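Side-chain contacts in beta-agarase D (Zobellia galactanivorans, PDB 4ASM), which cleaves the beta-1,4-linkages of agarose at random along the chain, with retention of anomeric configuration: residues A[14-19]-A[234-239]; A[45-50]-A[124-129]. All blocks are in the same frame, centred on the assembly; numbering follows the deposited sequence.

Interaction 1: A[14-19]-A[234-239]; sequences PIPANA and EYFVDG
Pro16 and Ala17 pack obliquely against the ring of Phe236, as does the backbone between these two residues. At one point of the ring's edge, in its plane, sits a water molecule. This is packing on the beta-sandwich (jelly-roll) fold of the GH16 catalytic domain: an irregular N-terminal segment, ahead of strand 24-27, lies against the end of strand 232-237 and the turn after it.

Pro16 takes the CD2 side, where its CB comes to 3.6 Å from Phe236 CD2 and its CG also lies near Phe236 CD2 and CG. Next along the ring, the carbonyl Pro16 O is 3.4 Å from Phe236 CE2. Ala17 takes the far end, its CA 3.6 Å and its CB 3.7 Å from Phe236 CZ. With CG anti to its own carbonyl carbon (chi1 -58°), the phenylalanine projects off the strand to reach both residues. Phe134 of strand 133-140 touches the side chains of Pro16 and Ala17, and Met241 touches Phe236, so the patch joins three strands to the loop.

Polar links are indirect, since no hydrogen bond passes straight between the segments. The ring-edge water accepts from Asn18 N at 2.9 Å and donates to Glu234 OE1 at 2.7 Å. That carboxylate is further fixed by Asn226 ND2 at OE1 and by a salt bridge from OE2 to Arg232.

At the other end, Asp238 and Gly239 have the backbone angles of a type I' turn, linking strands 232-237 and 240-246 as a tight hairpin. A CB on Gly239 would press on the preceding carbonyl; its own carbonyl, Gly239 O, lies 3.4 Å from Pro16 CB.

Interaction 2: A[45-50]-A[124-129]; sequences VVDFGP and TNKTRV
Asp47 and Lys126 meet through one salt bridge, a hydrogen bond of 2.9 Å from Lys126 NZ to Asp47 OD2. The ammonium does not lie in the carboxylate plane but approaches OD2 from above it, 42° out. The second oxygen is also near, with Asp47 OD1 3.2 Å from Lys126 NZ, and the methylene Lys126 CE stands 3.3 Å from Asp47 OD2, so the end of the lysine lies over the carboxylate as a whole.

The two side chains cross at about a right angle. Lys126 is bent twice on its way, at chi2 (-102°) and chi3 (-96°), and these kinks bring NZ to the acid across a backbone gap of 8.6 Å between Asp47 CA and Lys126 CA. What fills that gap is strand 56-57, antiparallel to both strand 47-48 and strand 112-125 in the beta-sandwich of the GH16 domain; the side chain of Tyr57 touches Asp47 and Lys126 alike. The bridge therefore reaches across strand 56-57, from strand 47-48 to Lys126, next to Asn125 of strand 112-125, at the surface, where Lys126 is exposed and Asp47 partly so.

Replacing Asp47 by an alanine would probably leave the Lys126 ammonium without its carboxylate mate and its bent chain freer to swing into solvent.

Other polar groups of the two segments find partners in the surrounding strands and loops. Thr124 OG1 is bonded to Lys59 O and Val46 N to Asn58 OD1, while the guanidinium of Arg128 is shared between two acids, NE with Asp320 and NH1 with Glu318. The side chain of Asp47 lies about 10 Å from that of Gln81, a probable substrate-binding residue by analogy with related enzymes, while the neighbouring Phe48 turns its ring to stack on Phe39.

Interaction 1 is partly buried and mainly apolar, with no direct hydrogen bond, a loop packed on an aromatic ring with a water as its polar link; interaction 2 is a surface contact resting on a single ion pair. The former buries 197 Å² between its segments, the latter 85 Å². Both reach the same network of strands, but by different elements: 14-19 lies against strand 232-237 and its hairpin turn, whereas 45-50 and 124-129 include parts of strands 47-48 and 112-125, each of which pairs with strand 56-57. In sequence, interaction 2 falls wholly between the two segments of interaction 1. Their centres are 24 Å apart and their nearest atoms about 12 Å, so they do not touch.

Interaction 1: A[14-19]-A[234-239]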
loop_
_atom_site.group_PDB
_atom_site.type_symbol
_atom_site.label_atom_id
_atom_site.label_comp_id
_atom_site.label_asym_id
_atom_site.label_seq_id
_atom_site.Cartn_x
_atom_site.Cartn_y
_atom_site.Cartn_z
ATOM N N PRO A 14 1.094 -21.400 -5.086
ATOM C CA PRO A 14 2.445 -21.394 -4.532
ATOM C C PRO A 14 2.779 -20.080 -3.828
ATOM O O PRO A 14 2.321 -19.013 -4.244
ATOM C CB PRO A 14 3.344 -21.606 -5.752
ATOM C CG PRO A 14 2.457 -22.307 -6.746
ATOM C CD PRO A 14 1.079 -21.725 -6.519
ATOM N N ILE A 15 3.547 -20.192 -2.757
ATOM C CA ILE A 15 4.081 -19.029 -2.066
ATOM C C ILE A 15 5.313 -18.568 -2.843
ATOM O O ILE A 15 6.293 -19.306 -2.949
ATOM C CB ILE A 15 4.440 -19.384 -0.619
ATOM C CG1 ILE A 15 3.193 -19.902 0.111
ATOM C CG2 ILE A 15 5.048 -18.177 0.095
ATOM C CD1 ILE A 15 3.492 -20.734 1.373
ATOM N N PRO A 16 5.266 -17.351 -3.427
ATOM C CA PRO A 16 6.345 -16.973 -4.350
ATOM C C PRO A 16 7.630 -16.509 -3.676
ATOM O O PRO A 16 8.672 -16.456 -4.325
ATOM C CB PRO A 16 5.719 -15.837 -5.159
ATOM C CG PRO A 16 4.736 -15.207 -4.224
ATOM C CD PRO A 16 4.231 -16.307 -3.311
ATOM N N ALA A 17 7.562 -16.161 -2.397
ATOM C CA ALA A 17 8.740 -15.750 -1.660
ATOM C C ALA A 17 9.534 -16.975 -1.210
ATOM O O ALA A 17 8.969 -18.061 -0.988
ATOM C CB ALA A 17 8.335 -14.910 -0.465
ATOM N N ASN A 18 10.839 -16.790 -1.086
ATOM C CA ASN A 18 11.745 -17.867 -0.689
ATOM C C ASN A 18 11.949 -17.855 0.820
ATOM O O ASN A 18 12.528 -16.903 1.345
ATOM C CB ASN A 18 13.087 -17.672 -1.412
ATOM C CG ASN A 18 14.183 -18.636 -0.948
ATOM O OD1 ASN A 18 13.928 -19.762 -0.517
ATOM N ND2 ASN A 18 15.432 -18.182 -1.057
ATOM N N ALA A 19 11.495 -18.919 1.493
ATOM C CA ALA A 19 11.643 -19.058 2.954
ATOM C C ALA A 19 13.100 -19.185 3.387
ATOM O O ALA A 19 13.430 -18.930 4.549
ATOM C CB ALA A 19 10.831 -20.235 3.475
ATOM N N GLU A 234 10.725 -7.418 -0.464
ATOM C CA GLU A 234 10.591 -7.975 -1.812
ATOM C C GLU A 234 9.124 -7.924 -2.200
ATOM O O GLU A 234 8.265 -8.237 -1.361
ATOM C CB GLU A 234 11.054 -9.422 -1.847
ATOM C CG GLU A 234 12.507 -9.640 -1.430
ATOM C CD GLU A 234 12.817 -11.073 -1.030
ATOM O OE1 GLU A 234 11.909 -11.932 -1.053
ATOM O OE2 GLU A 234 13.999 -11.331 -0.709
ATOM N N TYR A 235 8.834 -7.521 -3.443
ATOM C CA TYR A 235 7.460 -7.382 -3.931
ATOM C C TYR A 235 7.162 -8.412 -5.004
ATOM O O TYR A 235 8.047 -8.761 -5.787
ATOM C CB TYR A 235 7.224 -5.974 -4.505
ATOM C CG TYR A 235 7.293 -4.883 -3.482
ATOM C CD1 TYR A 235 8.514 -4.365 -3.068
ATOM C CD2 TYR A 235 6.128 -4.387 -2.905
ATOM C CE1 TYR A 235 8.566 -3.369 -2.099
ATOM C CE2 TYR A 235 6.169 -3.376 -1.964
ATOM C CZ TYR A 235 7.391 -2.886 -1.553
ATOM O OH TYR A 235 7.451 -1.905 -0.583
ATOM N N PHE A 236 5.918 -8.890 -5.019
ATOM C CA PHE A 236 5.480 -9.969 -5.918
ATOM C C PHE A 236 4.133 -9.616 -6.507
ATOM O O PHE A 236 3.247 -9.137 -5.791
ATOM C CB PHE A 236 5.335 -11.283 -5.136
ATOM C CG PHE A 236 6.597 -11.716 -4.461
ATOM C CD1 PHE A 236 6.972 -11.149 -3.240
ATOM C CD2 PHE A 236 7.427 -12.667 -5.036
ATOM C CE1 PHE A 236 8.163 -11.511 -2.607
ATOM C CE2 PHE A 236 8.630 -13.035 -4.399
ATOM C CZ PHE A 236 8.979 -12.463 -3.184
ATOM N N VAL A 237 3.982 -9.844 -7.817
ATOM C CA VAL A 237 2.713 -9.661 -8.517
ATOM C C VAL A 237 2.470 -10.913 -9.335
ATOM O O VAL A 237 3.330 -11.333 -10.133
ATOM C CB VAL A 237 2.723 -8.423 -9.439
ATOM C CG1 VAL A 237 1.380 -8.312 -10.186
ATOM C CG2 VAL A 237 2.946 -7.172 -8.615
ATOM N N ASP A 238 1.308 -11.512 -9.108
ATOM C CA ASP A 238 0.910 -12.740 -9.800
ATOM C C ASP A 238 1.986 -13.838 -9.728
ATOM O O ASP A 238 2.287 -14.533 -10.718
ATOM C CB ASP A 238 0.499 -12.416 -11.239
ATOM C CG ASP A 238 -0.811 -11.659 -11.310
ATOM O OD1 ASP A 238 -1.581 -11.691 -10.333
ATOM O OD2 ASP A 238 -1.066 -11.004 -12.344
ATOM N N GLY A 239 2.582 -13.978 -8.551
ATOM C CA GLY A 239 3.551 -15.032 -8.313
ATOM C C GLY A 239 4.981 -14.763 -8.756
ATOM O O GLY A 239 5.854 -15.605 -8.587
HETATM O O HOH W 1 12.153 -14.392 -2.044
#

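Interaction 2: A[45-50]-A[124-129]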
loop_
_atom_site.group_PDB
_atom_site.type_symbol
_atom_site.label_atom_id
_atom_site.label_comp_id
_atom_site.label_asym_id
_atom_site.label_seq_id
_atom_site.Cartn_x
_atom_site.Cartn_y
_atom_site.Cartn_z
ATOM N N VAL A 45 -18.676 0.750 15.060
ATOM C CA VAL A 45 -17.312 0.213 15.072
ATOM C C VAL A 45 -17.371 -1.167 15.698
ATOM O O VAL A 45 -17.735 -1.309 16.878
ATOM C CB VAL A 45 -16.349 1.087 15.896
ATOM C CG1 VAL A 45 -14.946 0.454 15.892
ATOM C CG2 VAL A 45 -16.322 2.489 15.347
ATOM N N VAL A 46 -17.066 -2.182 14.899
ATOM C CA VAL A 46 -17.167 -3.568 15.337
ATOM C C VAL A 46 -15.989 -4.409 14.841
ATOM O O VAL A 46 -15.329 -4.077 13.836
ATOM C CB VAL A 46 -18.487 -4.238 14.847
ATOM C CG1 VAL A 46 -19.721 -3.509 15.364
ATOM C CG2 VAL A 46 -18.509 -4.317 13.317
ATOM N N ASP A 47 -15.748 -5.509 15.535
ATOM C CA ASP A 47 -14.840 -6.536 15.070
ATOM C C ASP A 47 -15.619 -7.454 14.143
ATOM O O ASP A 47 -16.840 -7.630 14.305
ATOM C CB ASP A 47 -14.330 -7.388 16.241
ATOM C CG ASP A 47 -13.428 -6.628 17.195
ATOM O OD1 ASP A 47 -12.827 -5.588 16.825
ATOM O OD2 ASP A 47 -13.296 -7.099 18.351
ATOM N N PHE A 48 -14.924 -8.079 13.203
ATOM C CA PHE A 48 -15.554 -9.070 12.335
ATOM C C PHE A 48 -14.596 -10.175 11.927
ATOM O O PHE A 48 -13.383 -10.058 12.079
ATOM C CB PHE A 48 -16.266 -8.432 11.123
ATOM C CG PHE A 48 -15.355 -7.709 10.148
ATOM C CD1 PHE A 48 -14.812 -8.394 9.076
ATOM C CD2 PHE A 48 -15.104 -6.342 10.269
ATOM C CE1 PHE A 48 -13.997 -7.749 8.119
ATOM C CE2 PHE A 48 -14.291 -5.691 9.320
ATOM C CZ PHE A 48 -13.738 -6.406 8.253
ATOM N N GLY A 49 -15.170 -11.272 11.452
ATOM C CA GLY A 49 -14.438 -12.461 11.060
ATOM C C GLY A 49 -15.378 -13.646 10.937
ATOM O O GLY A 49 -16.582 -13.512 11.162
ATOM N N PRO A 50 -14.832 -14.803 10.570
ATOM C CA PRO A 50 -15.643 -16.021 10.408
ATOM C C PRO A 50 -16.057 -16.566 11.763
ATOM O O PRO A 50 -15.368 -16.334 12.758
ATOM C CB PRO A 50 -14.676 -17.000 9.749
ATOM C CG PRO A 50 -13.296 -16.522 10.199
ATOM C CD PRO A 50 -13.402 -15.031 10.287
ATOM N N THR A 124 -8.675 -2.594 9.807
ATOM C CA THR A 124 -7.407 -2.976 10.432
ATOM C C THR A 124 -7.508 -4.427 10.930
ATOM O O THR A 124 -8.523 -4.807 11.528
ATOM C CB THR A 124 -7.164 -2.088 11.652
ATOM O OG1 THR A 124 -7.129 -0.711 11.247
ATOM C CG2 THR A 124 -5.844 -2.421 12.309
ATOM N N ASN A 125 -6.478 -5.224 10.672
ATOM C CA ASN A 125 -6.380 -6.600 11.163
ATOM C C ASN A 125 -5.999 -6.617 12.636
ATOM O O ASN A 125 -5.209 -5.776 13.097
ATOM C CB ASN A 125 -5.369 -7.376 10.283
ATOM C CG ASN A 125 -5.495 -8.883 10.393
ATOM O OD1 ASN A 125 -5.736 -9.582 9.388
ATOM N ND2 ASN A 125 -5.298 -9.394 11.568
ATOM N N LYS A 126 -6.585 -7.556 13.388
ATOM C CA LYS A 126 -6.339 -7.594 14.842
ATOM C C LYS A 126 -5.007 -8.253 15.206
ATOM O O LYS A 126 -4.612 -8.233 16.374
ATOM C CB LYS A 126 -7.487 -8.318 15.536
ATOM C CG LYS A 126 -8.792 -7.591 15.325
ATOM C CD LYS A 126 -9.182 -6.805 16.531
ATOM C CE LYS A 126 -10.138 -7.579 17.376
ATOM N NZ LYS A 126 -10.446 -6.783 18.588
ATOM N N THR A 127 -4.338 -8.842 14.215
ATOM C CA THR A 127 -3.067 -9.514 14.422
ATOM C C THR A 127 -1.985 -8.740 13.691
ATOM O O THR A 127 -2.043 -8.621 12.456
ATOM C CB THR A 127 -3.107 -10.969 13.919
ATOM O OG1 THR A 127 -4.200 -11.646 14.558
ATOM C CG2 THR A 127 -1.777 -11.690 14.242
ATOM N N ARG A 128 -1.007 -8.239 14.443
ATOM C CA ARG A 128 0.091 -7.459 13.873
ATOM C C ARG A 128 1.139 -8.345 13.228
ATOM O O ARG A 128 1.218 -9.542 13.487
ATOM C CB ARG A 128 0.702 -6.546 14.941
ATOM C CG ARG A 128 -0.272 -5.454 15.361
ATOM C CD ARG A 128 0.302 -4.547 16.431
ATOM N NE ARG A 128 -0.649 -3.495 16.786
ATOM C CZ ARG A 128 -0.776 -3.001 18.015
ATOM N NH1 ARG A 128 0.009 -3.458 18.987
ATOM N NH2 ARG A 128 -1.650 -2.040 18.271
ATOM N N VAL A 129 1.940 -7.743 12.356
ATOM C CA VAL A 129 3.008 -8.473 11.679
ATOM C C VAL A 129 4.359 -7.795 11.887
ATOM O O VAL A 129 4.441 -6.571 12.091
ATOM C CB VAL A 129 2.707 -8.633 10.169
ATOM C CG1 VAL A 129 1.352 -9.320 9.941
ATOM C CG2 VAL A 129 2.741 -7.299 9.418
#